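Local coordinates for protein endo-1,3-beta-glucanase, family GH16 (Zobellia galactanivorans, PDB 4BPZ) that probably hydrolyses internal 1,3-beta-glucosidic bonds of glucans such as algal laminarin, and carries a bound calcium ion, at residues G62-R67 with F247-V252; S142-E147 with H159-D164. The protein carries 1 engineered substitution. All coordinates share one frame; numbering follows the deposited sequence. Where two conformers were deposited one is given.

Both contacts are buried antiparallel strand pairings of the glycoside hydrolase family 16 domain, on opposite sides of the chain's centre, with about 22 Å between their centres. Interaction 1 joins strands 63-75 and 244-255, far apart in sequence; one face is made of leucine, isoleucine and phenylalanine, part of it packed against strand 222-230, the other is polar, and the end of the pairing binds calcium. Interaction 2 joins strand 142-144 to strand 155-163 after a short connection; its polar face lines the glucan pocket, where a carboxylate, an imidazole and water gather, while its reverse face stays apolar. Hard oxygen ligands hold a metal in the first; hydrogen bonds and a ring face meet a sugar in the second.

Interaction 1: residues G62-R67 with F247-V252; sequences GTLKIR and FEIDYV. With CA (calcium ion), chain E.
The calcium site of this GH16 domain lies at one end of an antiparallel strand pair, where G62 and D250 share the ion. G62 O binds it at 2.3 Å, and D250 grips it twice, through its backbone O and through OD1 at 2.4 Å. The first torsion of D250 (chi1 -175°) puts CG beside its own carbonyl carbon, and from there OD1 reaches the ion that the backbone O already binds. Water 1, E18 O and E20 OE2 complete the shell, while D250 OD2 forms a salt bridge with R101. From this end the strands run into the beta-sandwich of the family's jelly-roll fold. L64 and I249 form a hydrogen-bonded pair, I249 N reaching L64 O at 2.8 Å in a nearly straight bond (171°), and I66 with F247 repeats the pattern. On the face of these four residues, L64 CD2 meets I249 CD1 at 4.0 Å, and that CD1 also sits over the F247 ring, offset toward its rim; I66 and F247 continue onto I228 of strand 222-230. The other face is polar. T63 OG1, set between the backbone N and the carbonyl carbon (chi1 65°), donates to the anti lone pair of E248 OE2 at 2.7 Å and accepts from K65 NZ at 2.9 Å. K65 NZ also binds S60 OG and stays 4.1 Å from E248 OE2, near enough for attraction but short of a salt bridge.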
ATOM      1  N   GLY A  62      17.336   5.028 -10.068  1.00 21.42           N
ATOM      2  CA  GLY A  62      16.511   6.044  -9.440  1.00 19.46           C
ATOM      3  C   GLY A  62      15.112   5.645  -9.031  1.00 18.78           C
ATOM      4  O   GLY A  62      14.368   6.484  -8.514  1.00 18.68           O
ATOM      5  N   THR A  63      14.735   4.350  -9.105  1.00 17.41           N
ATOM      6  CA  THR A  63      13.422   3.946  -8.739  1.00 15.77           C
ATOM      7  C   THR A  63      13.434   2.607  -8.005  1.00 14.20           C
ATOM      8  O   THR A  63      14.308   1.711  -8.219  1.00 15.55           O
ATOM      9  CB  THR A  63      12.460   3.797  -9.953  1.00 16.28           C
ATOM     10  OG1 THR A  63      12.896   2.741 -10.787  1.00 17.53           O
ATOM     11  CG2 THR A  63      12.358   4.976 -10.804  1.00 19.40           C
ATOM     12  N   LEU A  64      12.450   2.439  -7.114  1.00 13.26           N
ATOM     13  CA  LEU A  64      12.136   1.145  -6.515  1.00 12.90           C
ATOM     14  C   LEU A  64      11.267   0.373  -7.467  1.00 13.11           C
ATOM     15  O   LEU A  64      10.322   0.913  -8.051  1.00 13.40           O
ATOM     16  CB  LEU A  64      11.324   1.427  -5.190  1.00 13.07           C
ATOM     17  CG  LEU A  64      10.653   0.192  -4.591  1.00 12.60           C
ATOM     18  CD1 LEU A  64      11.667  -0.795  -4.035  1.00 14.44           C
ATOM     19  CD2 LEU A  64       9.720   0.656  -3.500  1.00 14.72           C
ATOM     20  N   LYS A  65      11.547  -0.929  -7.608  1.00 12.77           N
ATOM     21  CA  LYS A  65      10.626  -1.819  -8.266  1.00 12.53           C
ATOM     22  C   LYS A  65      10.170  -2.865  -7.297  1.00 12.02           C
ATOM     23  O   LYS A  65      10.992  -3.469  -6.554  1.00 13.21           O
ATOM     24  CB  LYS A  65      11.325  -2.586  -9.428  1.00 14.11           C
ATOM     25  CG  LYS A  65      11.632  -1.723 -10.619  1.00 15.52           C
ATOM     26  CD  LYS A  65      12.881  -0.849 -10.462  1.00 16.72           C
ATOM     27  CE  LYS A  65      13.403  -0.387 -11.794  1.00 19.08           C
ATOM     28  NZ  LYS A  65      14.529   0.541 -11.599  1.00 19.32           N
ATOM     29  N   ILE A  66       8.842  -3.099  -7.257  1.00 10.98           N
ATOM     30  CA  ILE A  66       8.276  -4.302  -6.663  1.00 11.04           C
ATOM     31  C   ILE A  66       7.835  -5.159  -7.856  1.00 11.45           C
ATOM     32  O   ILE A  66       7.248  -4.637  -8.817  1.00 11.66           O
ATOM     33  CB  ILE A  66       7.062  -3.982  -5.732  1.00 11.28           C
ATOM     34  CG1 ILE A  66       7.620  -3.152  -4.564  1.00 12.99           C
ATOM     35  CG2 ILE A  66       6.403  -5.260  -5.286  1.00 12.71           C
ATOM     36  CD1 ILE A  66       6.472  -2.533  -3.690  1.00 16.10           C
ATOM     37  N   ARG A  67       8.185  -6.444  -7.812  1.00 11.33           N
ATOM     38  CA  ARG A  67       7.960  -7.345  -8.973  1.00 10.73           C
ATOM     39  C   ARG A  67       7.245  -8.554  -8.494  1.00 11.22           C
ATOM     40  O   ARG A  67       7.707  -9.283  -7.600  1.00 11.84           O
ATOM     41  CB  ARG A  67       9.327  -7.648  -9.585  1.00 11.79           C
ATOM     42  CG  ARG A  67       9.223  -8.670 -10.755  1.00 11.23           C
ATOM     43  CD  ARG A  67      10.453  -8.718 -11.612  1.00 13.15           C
ATOM     44  NE  ARG A  67      11.650  -8.980 -10.799  1.00 12.53           N
ATOM     45  CZ  ARG A  67      12.903  -8.622 -11.122  1.00 11.54           C
ATOM     46  NH1 ARG A  67      13.142  -8.036 -12.307  1.00 12.86           N
ATOM     47  NH2 ARG A  67      13.872  -8.844 -10.240  1.00 12.90           N
ATOM     48  N   PHE A 247       5.725  -2.809 -10.363  1.00 11.61           N
ATOM     49  CA  PHE A 247       5.203  -1.541  -9.799  1.00 11.08           C
ATOM     50  C   PHE A 247       6.426  -0.681  -9.514  1.00 10.72           C
ATOM     51  O   PHE A 247       7.276  -1.110  -8.725  1.00 12.26           O
ATOM     52  CB  PHE A 247       4.486  -1.942  -8.518  1.00 11.69           C
ATOM     53  CG  PHE A 247       3.786  -0.867  -7.716  1.00 11.48           C
ATOM     54  CD1 PHE A 247       3.570   0.420  -8.172  1.00 12.07           C
ATOM     55  CD2 PHE A 247       3.334  -1.200  -6.437  1.00 11.88           C
ATOM     56  CE1 PHE A 247       2.930   1.352  -7.361  1.00 13.06           C
ATOM     57  CE2 PHE A 247       2.697  -0.286  -5.648  1.00 12.48           C
ATOM     58  CZ  PHE A 247       2.473   0.967  -6.126  1.00 13.45           C
ATOM     59  N   GLU A 248       6.592   0.406 -10.224  1.00 12.24           N
ATOM     60  CA  GLU A 248       7.799   1.196 -10.186  1.00 12.49           C
ATOM     61  C   GLU A 248       7.517   2.514  -9.483  1.00 12.79           C
ATOM     62  O   GLU A 248       6.644   3.282  -9.883  1.00 14.25           O
ATOM     63  CB  GLU A 248       8.283   1.464 -11.607  1.00 15.08           C
ATOM     64  CG  GLU A 248       9.607   2.156 -11.590  1.00 17.25           C
ATOM     65  CD  GLU A 248      10.207   2.437 -12.950  1.00 21.46           C
ATOM     66  OE1 GLU A 248       9.467   2.411 -13.940  1.00 23.77           O
ATOM     67  OE2 GLU A 248      11.411   2.711 -13.019  1.00 21.57           O
ATOM     68  N   ILE A 249       8.286   2.775  -8.429  1.00 13.40           N
ATOM     69  CA  ILE A 249       8.062   3.950  -7.569  1.00 13.73           C
ATOM     70  C   ILE A 249       9.294   4.841  -7.615  1.00 12.96           C
ATOM     71  O   ILE A 249      10.405   4.461  -7.232  1.00 13.82           O
ATOM     72  CB  ILE A 249       7.742   3.452  -6.114  1.00 13.71           C
ATOM     73  CG1 ILE A 249       6.417   2.722  -6.160  1.00 14.91           C
ATOM     74  CG2 ILE A 249       7.718   4.649  -5.193  1.00 13.84           C
ATOM     75  CD1 ILE A 249       6.185   1.945  -4.967  1.00 21.97           C
ATOM     76  N   ASP A 250       9.125   6.049  -8.117  1.00 13.43           N
ATOM     77  CA  ASP A 250      10.226   7.031  -8.205  1.00 14.03           C
ATOM     78  C   ASP A 250      10.596   7.580  -6.839  1.00 14.18           C
ATOM     79  O   ASP A 250      11.771   7.746  -6.503  1.00 14.28           O
ATOM     80  CB  ASP A 250       9.782   8.130  -9.184  1.00 14.91           C
ATOM     81  CG  ASP A 250      10.876   9.137  -9.447  1.00 17.65           C
ATOM     82  OD1 ASP A 250      12.079   8.825  -9.306  1.00 17.56           O
ATOM     83  OD2 ASP A 250      10.495  10.278  -9.815  1.00 19.35           O
ATOM     84  N   TYR A 251       9.597   7.882  -5.998  1.00 12.71           N
ATOM     85  CA  TYR A 251       9.901   8.395  -4.695  1.00 13.24           C
ATOM     86  C   TYR A 251       8.637   8.228  -3.789  1.00 11.72           C
ATOM     87  O   TYR A 251       7.522   8.143  -4.286  1.00 12.38           O
ATOM     88  CB  TYR A 251      10.276   9.911  -4.689  1.00 13.50           C
ATOM     89  CG  TYR A 251       9.329  10.869  -5.315  1.00 13.99           C
ATOM     90  CD1 TYR A 251       8.124  11.229  -4.703  1.00 14.18           C
ATOM     91  CD2 TYR A 251       9.637  11.471  -6.559  1.00 15.04           C
ATOM     92  CE1 TYR A 251       7.281  12.189  -5.236  1.00 14.69           C
ATOM     93  CE2 TYR A 251       8.796  12.412  -7.113  1.00 16.56           C
ATOM     94  CZ  TYR A 251       7.634  12.797  -6.470  1.00 16.07           C
ATOM     95  OH  TYR A 251       6.811  13.686  -7.069  1.00 19.05           O
ATOM     96  N   VAL A 252       8.943   8.266  -2.506  1.00 11.90           N
ATOM     97  CA  VAL A 252       7.905   8.450  -1.426  1.00 11.44           C
ATOM     98  C   VAL A 252       8.347   9.672  -0.663  1.00 11.45           C
ATOM     99  O   VAL A 252       9.516   9.712  -0.228  1.00 12.12           O
ATOM    100  CB  VAL A 252       7.878   7.216  -0.498  1.00 12.24           C
ATOM    101  CG1 VAL A 252       6.948   7.453   0.690  1.00 12.52           C
ATOM    102  CG2 VAL A 252       7.464   5.983  -1.279  1.00 12.90           C
TER
HETATM  103 CA    CA E 400      13.759   8.488  -7.665  0.80 16.49          CA
HETATM  104  O   HOH W   1      13.410  10.767  -7.019  1.00 17.92           O

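Interaction 2: residues S142-E147 with H159-D164. Engineered in segment 142-147: S142 (natural residue Glu). With GLC (alpha-D-glucopyranose), chain C.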
ATOM      1  N   SER A 142      -7.495   2.221   8.176  1.00 16.20           N
ATOM      2  CA  SER A 142      -6.652   2.189   7.022  0.50 12.67           C
ATOM      3  C   SER A 142      -7.114   3.150   5.970  1.00 13.87           C
ATOM      4  O   SER A 142      -8.319   3.440   5.851  1.00 13.30           O
ATOM      5  CB  SER A 142      -6.950   0.857   6.519  0.50 11.87           C
ATOM      6  OG  SER A 142      -6.200   0.609   5.335  0.50 10.18           O
ATOM      7  N   ILE A 143      -6.140   3.719   5.261  1.00 14.20           N
ATOM      8  CA  ILE A 143      -6.364   4.601   4.148  1.00 13.54           C
ATOM      9  C   ILE A 143      -5.758   4.018   2.885  1.00 13.09           C
ATOM     10  O   ILE A 143      -4.552   3.706   2.848  1.00 13.07           O
ATOM     11  CB  ILE A 143      -5.718   5.921   4.377  1.00 14.44           C
ATOM     12  CG1 ILE A 143      -6.183   6.542   5.709  1.00 16.22           C
ATOM     13  CG2 ILE A 143      -5.967   6.938   3.213  1.00 16.59           C
ATOM     14  CD1 ILE A 143      -5.449   7.773   6.146  1.00 18.51           C
ATOM     15  N   ASP A 144      -6.568   3.859   1.839  0.50 14.42           N
ATOM     16  CA  ASP A 144      -5.996   3.485   0.531  0.50 14.80           C
ATOM     17  C   ASP A 144      -5.649   4.802  -0.091  0.50 15.76           C
ATOM     18  O   ASP A 144      -6.508   5.729  -0.110  0.50 21.56           O
ATOM     19  CB  ASP A 144      -6.980   2.492  -0.254  0.50 15.70           C
ATOM     20  CG  ASP A 144      -7.093   1.178   0.578  0.50 13.65           C
ATOM     21  OD1 ASP A 144      -6.023   0.282   0.299  0.50 17.59           O
ATOM     22  OD2 ASP A 144      -8.109   0.695   0.883  0.50 16.80           O
ATOM     23  N   ILE A 145      -4.410   5.003  -0.500  1.00 12.19           N
ATOM     24  CA  ILE A 145      -4.016   6.115  -1.372  1.00 11.74           C
ATOM     25  C   ILE A 145      -4.154   5.706  -2.830  1.00 11.71           C
ATOM     26  O   ILE A 145      -4.580   6.504  -3.657  1.00 13.32           O
ATOM     27  CB  ILE A 145      -2.605   6.554  -1.014  1.00 12.55           C
ATOM     28  CG1 ILE A 145      -2.534   6.910   0.481  1.00 13.61           C
ATOM     29  CG2 ILE A 145      -2.201   7.708  -1.928  1.00 15.02           C
ATOM     30  CD1 ILE A 145      -1.137   7.298   0.935  1.00 16.18           C
ATOM     31  N   LEU A 146      -3.831   4.468  -3.160  1.00 11.33           N
ATOM     32  CA  LEU A 146      -4.013   3.958  -4.515  1.00 12.09           C
ATOM     33  C   LEU A 146      -4.237   2.491  -4.421  1.00 12.11           C
ATOM     34  O   LEU A 146      -3.503   1.752  -3.733  1.00 12.23           O
ATOM     35  CB  LEU A 146      -2.690   4.207  -5.296  1.00 13.88           C
ATOM     36  CG  LEU A 146      -2.550   3.641  -6.729  1.00 14.43           C
ATOM     37  CD1 LEU A 146      -2.111   2.221  -6.774  1.00 17.34           C
ATOM     38  CD2 LEU A 146      -3.805   4.002  -7.596  1.00 14.67           C
ATOM     39  N   GLU A 147      -5.291   1.951  -5.102  1.00 13.13           N
ATOM     40  CA  GLU A 147      -5.343   0.579  -5.520  1.00 13.01           C
ATOM     41  C   GLU A 147      -5.754   0.537  -6.981  1.00 11.84           C
ATOM     42  O   GLU A 147      -6.462   1.429  -7.464  1.00 13.56           O
ATOM     43  CB  GLU A 147      -6.349  -0.226  -4.733  1.00 13.99           C
ATOM     44  CG  GLU A 147      -6.129  -0.274  -3.236  1.00 16.32           C
ATOM     45  CD  GLU A 147      -7.219  -1.079  -2.524  1.00 17.19           C
ATOM     46  OE1 GLU A 147      -7.226  -2.318  -2.531  1.00 15.99           O
ATOM     47  OE2 GLU A 147      -8.220  -0.445  -1.981  1.00 20.93           O
ATOM     48  N   HIS A 159      -9.875   4.415  -1.038  0.50 19.57           N
ATOM     49  CA  HIS A 159     -10.867   3.828  -0.137  0.50 16.86           C
ATOM     50  C   HIS A 159     -10.492   3.643   1.323  0.50 15.71           C
ATOM     51  O   HIS A 159      -9.442   3.149   1.612  0.50 18.76           O
ATOM     52  CB  HIS A 159     -10.968   2.434  -0.506  0.50 20.52           C
ATOM     53  CG  HIS A 159     -12.318   2.017  -0.644  0.50 17.80           C
ATOM     54  ND1 HIS A 159     -13.059   1.376   0.282  0.50 23.76           N
ATOM     55  CD2 HIS A 159     -13.121   2.171  -1.754  0.50 16.61           C
ATOM     56  CE1 HIS A 159     -14.293   1.129  -0.277  0.50 16.73           C
ATOM     57  NE2 HIS A 159     -14.305   1.569  -1.490  0.50 21.31           N
ATOM     58  N   PHE A 160     -11.347   4.005   2.217  1.00 12.44           N
ATOM     59  CA  PHE A 160     -11.120   4.005   3.643  1.00 11.86           C
ATOM     60  C   PHE A 160     -11.790   2.820   4.276  1.00 12.10           C
ATOM     61  O   PHE A 160     -12.936   2.500   3.895  1.00 14.09           O
ATOM     62  CB  PHE A 160     -11.686   5.340   4.238  1.00 12.60           C
ATOM     63  CG  PHE A 160     -11.032   6.566   3.715  1.00 12.64           C
ATOM     64  CD1 PHE A 160     -11.389   7.180   2.519  1.00 13.59           C
ATOM     65  CD2 PHE A 160      -9.933   7.136   4.446  1.00 14.30           C
ATOM     66  CE1 PHE A 160     -10.716   8.306   2.052  1.00 13.90           C
ATOM     67  CE2 PHE A 160      -9.306   8.250   3.983  1.00 14.49           C
ATOM     68  CZ  PHE A 160      -9.664   8.854   2.789  1.00 14.19           C
ATOM     69  N   HIS A 161     -11.130   2.228   5.231  1.00 12.50           N
ATOM     70  CA  HIS A 161     -11.679   1.063   5.975  1.00 12.76           C
ATOM     71  C   HIS A 161     -11.450   1.295   7.440  1.00 12.60           C
ATOM     72  O   HIS A 161     -10.275   1.511   7.848  1.00 13.00           O
ATOM     73  CB  HIS A 161     -11.008  -0.240   5.570  1.00 12.92           C
ATOM     74  CG  HIS A 161     -11.055  -0.583   4.119  1.00 14.74           C
ATOM     75  ND1 HIS A 161     -10.258  -0.044   3.122  1.00 16.12           N
ATOM     76  CD2 HIS A 161     -11.971  -1.353   3.469  1.00 16.81           C
ATOM     77  CE1 HIS A 161     -10.631  -0.570   1.939  1.00 17.18           C
ATOM     78  NE2 HIS A 161     -11.638  -1.355   2.154  1.00 19.72           N
ATOM     79  N   TRP A 162     -12.502   1.256   8.262  1.00 13.35           N
ATOM     80  CA  TRP A 162     -12.324   1.521   9.671  1.00 14.55           C
ATOM     81  C   TRP A 162     -13.521   1.062  10.420  1.00 14.08           C
ATOM     82  O   TRP A 162     -14.579   0.744   9.842  1.00 16.22           O
ATOM     83  CB  TRP A 162     -12.062   2.981   9.973  1.00 15.99           C
ATOM     84  CG  TRP A 162     -13.236   3.883   9.918  1.00 16.63           C
ATOM     85  CD1 TRP A 162     -13.931   4.381  11.053  1.00 19.25           C
ATOM     86  CD2 TRP A 162     -13.896   4.457   8.756  1.00 17.66           C
ATOM     87  NE1 TRP A 162     -14.885   5.238  10.633  1.00 22.35           N
ATOM     88  CE2 TRP A 162     -14.910   5.368   9.262  1.00 20.51           C
ATOM     89  CE3 TRP A 162     -13.711   4.330   7.396  1.00 16.50           C
ATOM     90  CZ2 TRP A 162     -15.809   6.029   8.429  1.00 23.18           C
ATOM     91  CZ3 TRP A 162     -14.564   5.004   6.525  1.00 20.99           C
ATOM     92  CH2 TRP A 162     -15.663   5.821   7.068  1.00 22.00           C
ATOM     93  N   SER A 163     -13.404   0.907  11.719  1.00 15.08           N
ATOM     94  CA  SER A 163     -14.583   0.850  12.590  1.00 17.69           C
ATOM     95  C   SER A 163     -14.539   2.041  13.515  1.00 18.33           C
ATOM     96  O   SER A 163     -13.454   2.503  13.888  1.00 20.97           O
ATOM     97  CB  SER A 163     -14.731  -0.468  13.344  1.00 20.26           C
ATOM     98  OG  SER A 163     -13.585  -0.812  14.068  1.00 23.00           O
ATOM     99  N   ASP A 164     -15.703   2.621  13.771  1.00 21.24           N
ATOM    100  CA  ASP A 164     -15.818   3.751  14.682  1.00 25.74           C
ATOM    101  C   ASP A 164     -15.265   3.367  16.064  1.00 27.06           C
ATOM    102  O   ASP A 164     -15.425   2.214  16.488  1.00 29.42           O
ATOM    103  CB  ASP A 164     -17.248   4.239  14.721  1.00 32.48           C
ATOM    104  CG  ASP A 164     -17.431   5.470  13.841  1.00 42.55           C
ATOM    105  OD1 ASP A 164     -16.746   5.788  12.759  1.00 38.51           O
ATOM    106  OD2 ASP A 164     -18.291   6.139  14.331  1.00 45.09           O
TER
HETATM  107  C1  GLC C   1      -7.421  -2.229   1.404  1.00 21.97           C
HETATM  108  C2  GLC C   1      -8.004  -3.579   1.942  1.00 16.88           C
HETATM  109  C3  GLC C   1      -6.805  -4.462   2.320  1.00 14.65           C
HETATM  110  C4  GLC C   1      -5.896  -4.624   1.182  1.00 12.01           C
HETATM  111  C5  GLC C   1      -5.349  -3.240   0.931  1.00 12.62           C
HETATM  112  C6  GLC C   1      -4.360  -3.168  -0.210  1.00 12.49           C
HETATM  113  O1  GLC C   1      -6.968  -1.371   2.430  1.00 23.99           O
HETATM  114  O2  GLC C   1      -8.831  -3.261   3.033  1.00 16.66           O
HETATM  115  O3  GLC C   1      -7.314  -5.790   2.765  1.00 15.50           O
HETATM  116  O4  GLC C   1      -4.852  -5.561   1.511  1.00 12.52           O
HETATM  117  O5  GLC C   1      -6.457  -2.391   0.553  1.00 15.24           O
HETATM  118  O6  GLC C   1      -4.932  -3.593  -1.442  1.00 13.11           O
HETATM  119  O   HOH W   2      -8.056   1.620   3.559  1.00 23.11           O
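S142 and D144 face H161 and H159 across an antiparallel pair whose polar side receives the glucose unit GLC. S142, an engineered replacement of the natural glutamate, forms a hydrogen-bonded pair with H161: S142 N meets H161 O at 2.9 Å, and H161 N returns to S142 O at 3.1 Å. In the conformer described its OG binds T116 O and accepts from water 2, which also donates to H159 O and is hydrogen-bonded to H161 ND1 at 2.8 Å, tying both strands together beside the sugar. D144 N donates to H159 O at 3.0 Å, from above the carbonyl plane. In the conformer described, D144 OD2 lies in plane at the edge of the H161 ring, 3.0 Å from CE1, and accepts a hydrogen bond from GLC O1 at 2.8 Å. The imidazole thus has carboxylate and water at its edge and GLC O2 over the centre of one face, 3.3 Å above the plane. Segment 142-147 is the family's active-site E-x-D-x-x-E motif with its first glutamate replaced, and I145 and L146 form a classic beta bulge opposite I114. E147 OE1 accepts from GLC O6 and W111 NE1; an alanine here would probably leave both donors without this acceptor. On the reverse face, I143 CG2 touches F160 CE2 at 3.7 Å, and I143 continues onto L191 of strand 187-193. Strand 142-144 is flanked by strand 110-118 and by strand 155-163, which in turn pairs with strand 170-178.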